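Local coordinates for sorbitol dehydrogenase (Gluconobacter oxydans, PDB 5ITG), which probably oxidises D-sorbitol to L-sorbose, passing hydride to an NADP cofactor held by a Rossmann-type domain, at residues S9-V14 / S247-D252; D79-L84 / V95-A100. All coordinates share one frame; numbering follows the deposited sequence.

Contact 1 of 2, residues S9-V14 / S247-D252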
loop_
_atom_site.group_PDB
_atom_site.type_symbol
_atom_site.label_atom_id
_atom_site.label_comp_id
_atom_site.label_asym_id
_atom_site.label_seq_id
_atom_site.Cartn_x
_atom_site.Cartn_y
_atom_site.Cartn_z
ATOM N N SER A 9 -31.906 9.034 1.273
ATOM C CA SER A 9 -32.294 10.437 1.385
ATOM C C SER A 9 -31.332 11.033 2.410
ATOM O O SER A 9 -31.745 11.651 3.392
ATOM C CB SER A 9 -33.734 10.561 1.888
ATOM O OG SER A 9 -34.642 9.926 1.007
ATOM N N LEU A 10 -30.042 10.820 2.165
ATOM C CA LEU A 10 -28.973 11.284 3.038
ATOM C C LEU A 10 -28.980 12.793 3.263
ATOM O O LEU A 10 -29.499 13.554 2.445
ATOM C CB LEU A 10 -27.612 10.884 2.455
ATOM C CG LEU A 10 -27.367 9.458 1.952
ATOM C CD1 LEU A 10 -27.834 8.452 2.990
ATOM C CD2 LEU A 10 -28.091 9.246 0.636
ATOM N N PRO A 11 -28.401 13.243 4.389
ATOM C CA PRO A 11 -28.327 14.666 4.731
ATOM C C PRO A 11 -27.610 15.441 3.629
ATOM O O PRO A 11 -26.809 14.875 2.886
ATOM C CB PRO A 11 -27.545 14.660 6.037
ATOM C CG PRO A 11 -27.996 13.388 6.674
ATOM C CD PRO A 11 -27.948 12.413 5.521
ATOM N N ALA A 12 -27.897 16.734 3.536
ATOM C CA ALA A 12 -27.303 17.597 2.518
ATOM C C ALA A 12 -25.780 17.508 2.425
ATOM O O ALA A 12 -25.202 17.762 1.369
ATOM C CB ALA A 12 -27.719 19.042 2.770
ATOM N N ASN A 13 -25.134 17.147 3.528
ATOM C CA ASN A 13 -23.675 17.050 3.570
ATOM C C ASN A 13 -23.130 15.723 3.041
ATOM O O ASN A 13 -21.945 15.612 2.728
ATOM C CB ASN A 13 -23.188 17.249 5.006
ATOM C CG ASN A 13 -23.589 16.103 5.915
ATOM O OD1 ASN A 13 -24.770 15.766 6.024
ATOM N ND2 ASN A 13 -22.605 15.494 6.574
ATOM N N VAL A 14 -23.995 14.719 2.946
ATOM C CA VAL A 14 -23.583 13.403 2.474
ATOM C C VAL A 14 -23.906 13.198 0.999
ATOM O O VAL A 14 -25.051 13.349 0.582
ATOM C CB VAL A 14 -24.273 12.292 3.291
ATOM C CG1 VAL A 14 -23.769 10.929 2.851
ATOM C CG2 VAL A 14 -24.017 12.505 4.772
ATOM N N SER A 247 -21.123 12.397 10.357
ATOM C CA SER A 247 -21.856 12.267 9.104
ATOM C C SER A 247 -23.364 12.266 9.326
ATOM O O SER A 247 -24.123 12.694 8.458
ATOM C CB SER A 247 -21.461 10.971 8.399
ATOM O OG SER A 247 -21.888 9.850 9.151
ATOM N N GLY A 248 -23.787 11.767 10.483
ATOM C CA GLY A 248 -25.205 11.710 10.797
ATOM C C GLY A 248 -25.843 10.437 10.275
ATOM O O GLY A 248 -27.070 10.329 10.202
ATOM N N LEU A 249 -25.003 9.466 9.923
ATOM C CA LEU A 249 -25.461 8.190 9.388
ATOM C C LEU A 249 -25.182 7.044 10.350
ATOM O O LEU A 249 -24.103 6.967 10.935
ATOM C CB LEU A 249 -24.755 7.900 8.061
ATOM C CG LEU A 249 -24.873 8.949 6.954
ATOM C CD1 LEU A 249 -23.890 8.619 5.839
ATOM C CD2 LEU A 249 -26.302 8.989 6.426
ATOM N N ASP A 250 -26.154 6.154 10.510
ATOM C CA ASP A 250 -25.981 5.005 11.392
ATOM C C ASP A 250 -25.340 3.891 10.570
ATOM O O ASP A 250 -25.972 2.885 10.251
ATOM C CB ASP A 250 -27.332 4.546 11.949
ATOM C CG ASP A 250 -27.208 3.323 12.839
ATOM O OD1 ASP A 250 -26.432 3.373 13.817
ATOM O OD2 ASP A 250 -27.890 2.311 12.562
ATOM N N ASP A 251 -24.072 4.092 10.232
ATOM C CA ASP A 251 -23.323 3.146 9.425
ATOM C C ASP A 251 -22.652 2.082 10.279
ATOM O O ASP A 251 -21.990 2.395 11.257
ATOM C CB ASP A 251 -22.258 3.902 8.628
ATOM C CG ASP A 251 -21.659 3.072 7.508
ATOM O OD1 ASP A 251 -21.917 1.849 7.455
ATOM O OD2 ASP A 251 -20.923 3.652 6.682
ATOM N N ASP A 252 -22.831 0.820 9.906
ATOM C CA ASP A 252 -22.199 -0.277 10.631
ATOM C C ASP A 252 -20.776 -0.504 10.118
ATOM O O ASP A 252 -19.932 -1.066 10.822
ATOM C CB ASP A 252 -23.004 -1.565 10.457
ATOM C CG ASP A 252 -24.151 -1.670 11.438
ATOM O OD1 ASP A 252 -23.878 -1.762 12.650
ATOM O OD2 ASP A 252 -25.319 -1.655 11.001
#
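Val14 and Ser247 bring their CA atoms to 6.9 Å, a spacing that leaves the meeting to side chains and one carbonyl. Residues 11-14 fold into a type I turn closed by Val14 N on Pro11 O. On the other segment, helix 237-247 ends at Ser247, and Gly248 leaves it with phi at 87°, where a CB would jam against the carbonyl oxygen of Ser247. An ST turn follows: Ser247 OG accepts from Leu249 N at 3.2 Å while also bonding Leu243 O one helical turn back.

Leu249 carries the apolar contact, its CG anti to the carbonyl carbon (chi1 -56°) and its two methyls divided between different partners. CD2 packs on Leu10 CD1 at 3.8 Å, the two leucine side chains crossing at about a right angle, and rests on Pro11 CD at 3.9 Å. CD1 meets Val14 CG1 tip to tip at 3.8 Å and lies a little farther from CG2. That second valine methyl also sits 3.7 Å from Ser247 O. Asn13 ND2 approaches the same oxygen, likewise at 3.7 Å, without a hydrogen bond. The contact is thus mainly apolar, with no hydrogen bond between the segments, and runs from buried Leu249 and Val14 to exposed Asn13.

Met1 also touches the Leu249 side chain, and its backbone bonds that of Asp250. Leu10 and Val14 lean on Val97 of strand 93-106, and Asn13 and Val14 touch Val95. The contact thus lays the N-terminal loop, just ahead of short strand 14-15, against the loop that leads from helix 237-247 into strand 255-258 of the Rossmann-type domain.

Contact 2 of 2, residues D79-L84 / V95-A100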
loop_
_atom_site.group_PDB
_atom_site.type_symbol
_atom_site.label_atom_id
_atom_site.label_comp_id
_atom_site.label_asym_id
_atom_site.label_seq_id
_atom_site.Cartn_x
_atom_site.Cartn_y
_atom_site.Cartn_z
ATOM N N ASP A 79 -27.435 -3.262 2.121
ATOM C CA ASP A 79 -27.429 -3.399 0.667
ATOM C C ASP A 79 -26.020 -3.181 0.126
ATOM O O ASP A 79 -25.838 -2.677 -0.985
ATOM C CB ASP A 79 -28.398 -2.398 0.023
ATOM C CG ASP A 79 -29.856 -2.754 0.267
ATOM O OD1 ASP A 79 -30.273 -3.854 -0.147
ATOM O OD2 ASP A 79 -30.584 -1.936 0.872
ATOM N N CYS A 80 -25.037 -3.578 0.933
ATOM C CA CYS A 80 -23.618 -3.454 0.611
ATOM C C CYS A 80 -23.135 -2.011 0.504
ATOM O O CYS A 80 -21.999 -1.760 0.096
ATOM C CB CYS A 80 -23.293 -4.223 -0.672
ATOM S SG CYS A 80 -23.297 -6.024 -0.442
ATOM N N LEU A 81 -23.997 -1.070 0.877
ATOM C CA LEU A 81 -23.657 0.352 0.854
ATOM C C LEU A 81 -22.887 0.706 2.126
ATOM O O LEU A 81 -23.149 0.150 3.191
ATOM C CB LEU A 81 -24.925 1.209 0.809
ATOM C CG LEU A 81 -25.865 1.146 -0.397
ATOM C CD1 LEU A 81 -27.208 1.748 -0.000
ATOM C CD2 LEU A 81 -25.268 1.891 -1.582
ATOM N N TYR A 82 -21.942 1.632 2.014
ATOM C CA TYR A 82 -21.162 2.067 3.170
ATOM C C TYR A 82 -20.714 3.505 2.964
ATOM O O TYR A 82 -20.710 4.006 1.837
ATOM C CB TYR A 82 -19.942 1.166 3.394
ATOM C CG TYR A 82 -18.979 1.129 2.237
ATOM C CD1 TYR A 82 -19.184 0.268 1.160
ATOM C CD2 TYR A 82 -17.868 1.971 2.205
ATOM C CE1 TYR A 82 -18.304 0.244 0.075
ATOM C CE2 TYR A 82 -16.985 1.957 1.129
ATOM C CZ TYR A 82 -17.209 1.091 0.067
ATOM O OH TYR A 82 -16.343 1.077 -1.002
ATOM N N SER A 83 -20.350 4.180 4.046
ATOM C CA SER A 83 -19.922 5.565 3.926
ATOM C C SER A 83 -18.411 5.706 3.974
ATOM O O SER A 83 -17.724 5.017 4.725
ATOM C CB SER A 83 -20.540 6.424 5.029
ATOM O OG SER A 83 -20.022 6.079 6.296
ATOM N N LEU A 84 -17.904 6.613 3.156
ATOM C CA LEU A 84 -16.481 6.871 3.102
ATOM C C LEU A 84 -16.240 8.340 3.363
ATOM O O LEU A 84 -16.675 9.194 2.593
ATOM C CB LEU A 84 -15.907 6.498 1.731
ATOM C CG LEU A 84 -14.451 6.933 1.498
ATOM C CD1 LEU A 84 -13.553 6.322 2.567
ATOM C CD2 LEU A 84 -13.995 6.501 0.104
ATOM N N VAL A 95 -18.103 13.399 3.126
ATOM C CA VAL A 95 -18.559 12.020 3.250
ATOM C C VAL A 95 -19.511 11.632 2.128
ATOM O O VAL A 95 -20.312 12.446 1.659
ATOM C CB VAL A 95 -19.237 11.767 4.624
ATOM C CG1 VAL A 95 -20.479 12.625 4.770
ATOM C CG2 VAL A 95 -19.581 10.291 4.766
ATOM N N ARG A 96 -19.408 10.382 1.690
ATOM C CA ARG A 96 -20.247 9.885 0.609
ATOM C C ARG A 96 -20.628 8.428 0.834
ATOM O O ARG A 96 -19.917 7.683 1.512
ATOM C CB ARG A 96 -19.508 10.018 -0.725
ATOM C CG ARG A 96 -18.226 9.191 -0.815
ATOM C CD ARG A 96 -17.468 9.509 -2.089
ATOM N NE ARG A 96 -18.312 9.324 -3.265
ATOM C CZ ARG A 96 -18.052 9.833 -4.464
ATOM N NH1 ARG A 96 -16.963 10.567 -4.655
ATOM N NH2 ARG A 96 -18.881 9.606 -5.474
ATOM N N VAL A 97 -21.767 8.033 0.275
ATOM C CA VAL A 97 -22.238 6.661 0.386
ATOM C C VAL A 97 -21.837 5.979 -0.915
ATOM O O VAL A 97 -22.258 6.383 -1.998
ATOM C CB VAL A 97 -23.774 6.608 0.571
ATOM C CG1 VAL A 97 -24.249 5.164 0.643
ATOM C CG2 VAL A 97 -24.159 7.348 1.837
HETATM N N MSE A 98 -21.008 4.952 -0.792
HETATM C CA MSE A 98 -20.485 4.203 -1.925
HETATM C C MSE A 98 -21.414 3.081 -2.386
HETATM O O MSE A 98 -21.893 2.299 -1.570
HETATM C CB MSE A 98 -19.136 3.603 -1.534
HETATM C CG MSE A 98 -18.129 4.619 -1.022
HETATM SE SE MSE A 98 -17.180 5.441 -2.472
HETATM C CE MSE A 98 -16.088 3.914 -2.942
ATOM N N GLY A 99 -21.639 2.984 -3.693
ATOM C CA GLY A 99 -22.513 1.944 -4.208
ATOM C C GLY A 99 -21.896 0.924 -5.157
ATOM O O GLY A 99 -22.580 -0.005 -5.588
ATOM N N ALA A 100 -20.608 1.067 -5.466
ATOM C CA ALA A 100 -19.930 0.157 -6.391
ATOM C C ALA A 100 -19.949 -1.332 -6.017
ATOM O O ALA A 100 -19.989 -2.193 -6.898
ATOM C CB ALA A 100 -18.484 0.614 -6.604
HETATM O O HOH W 1 -21.426 -0.356 -2.067
#
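Tyr82 and Met98, modelled as selenomethionine, form the dense part of this beta-hairpin contact. Met98 CB lies over one face of the tyrosine ring, 3.8 Å from its centroid, in a CH-pi contact offset toward the rim, with CG 3.6 Å from CE2. The chain bends at chi2, which places SE, and again at chi3 (-72°), which sets CE 3.4 Å from Tyr82 OH. The phenol itself bonds Arg38 O, and the ring takes a cation-pi contact from Arg38. Replacing Tyr82 with an alanine would probably leave Met98 CB and CG facing a gap and Arg38 O without its hydroxyl mate. Leu84 CB adjoins Met98 CG on this mainly apolar face, which turns toward helix 41-46.

Antiparallel backbone bonds frame this packing. Met98 N reaches Tyr82 O and Leu84 N reaches Arg96 O, each at 2.8 Å; the return bond from Arg96 N to Leu84 O is longer, at 3.1 Å. On the side of Ser83 and Val97, Val97 CG1 meets Leu81 CB at 4.0 Å.

Toward Cys80 and Gly99 the direct backbone pairing stops. A water lies within hydrogen-bonding distance of Cys80 O (2.6 Å) and Met98 O (2.7 Å) and probably links them, while Leu81 CD2 lies beside Met98 O and Gly99 CA. Tyr82 N is buried here without a partner.

Backbone bonds thus set the register of strands 82-87 and 93-106, water takes over where that pairing stops, and the apolar tyrosine-selenomethionine face suits a buried site.

How the contacts relate
Contact 2 is the more deeply buried, with 465 Å² between its segments against 208 Å² in contact 1, which lies farther out and is partly exposed. Their chemistry follows: contact 2 pairs strands by main-chain bonds, whereas contact 1 joins two loops from distant parts of the sequence mainly by apolar side-chain packing. They share a boundary on strand 93-106, where Val14 CG2 lies 3.5 Å from Val95 CG1 and Val14 CG1 packs on Val97 CG2. A probable hydrogen bond from Ser83 OG to Asp251 OD2, 2.6 Å long, gives a polar tie between hairpin and outer loop. Segment 9-14 of contact 1 thus packs on the Val95 and Val97 side of the hairpin.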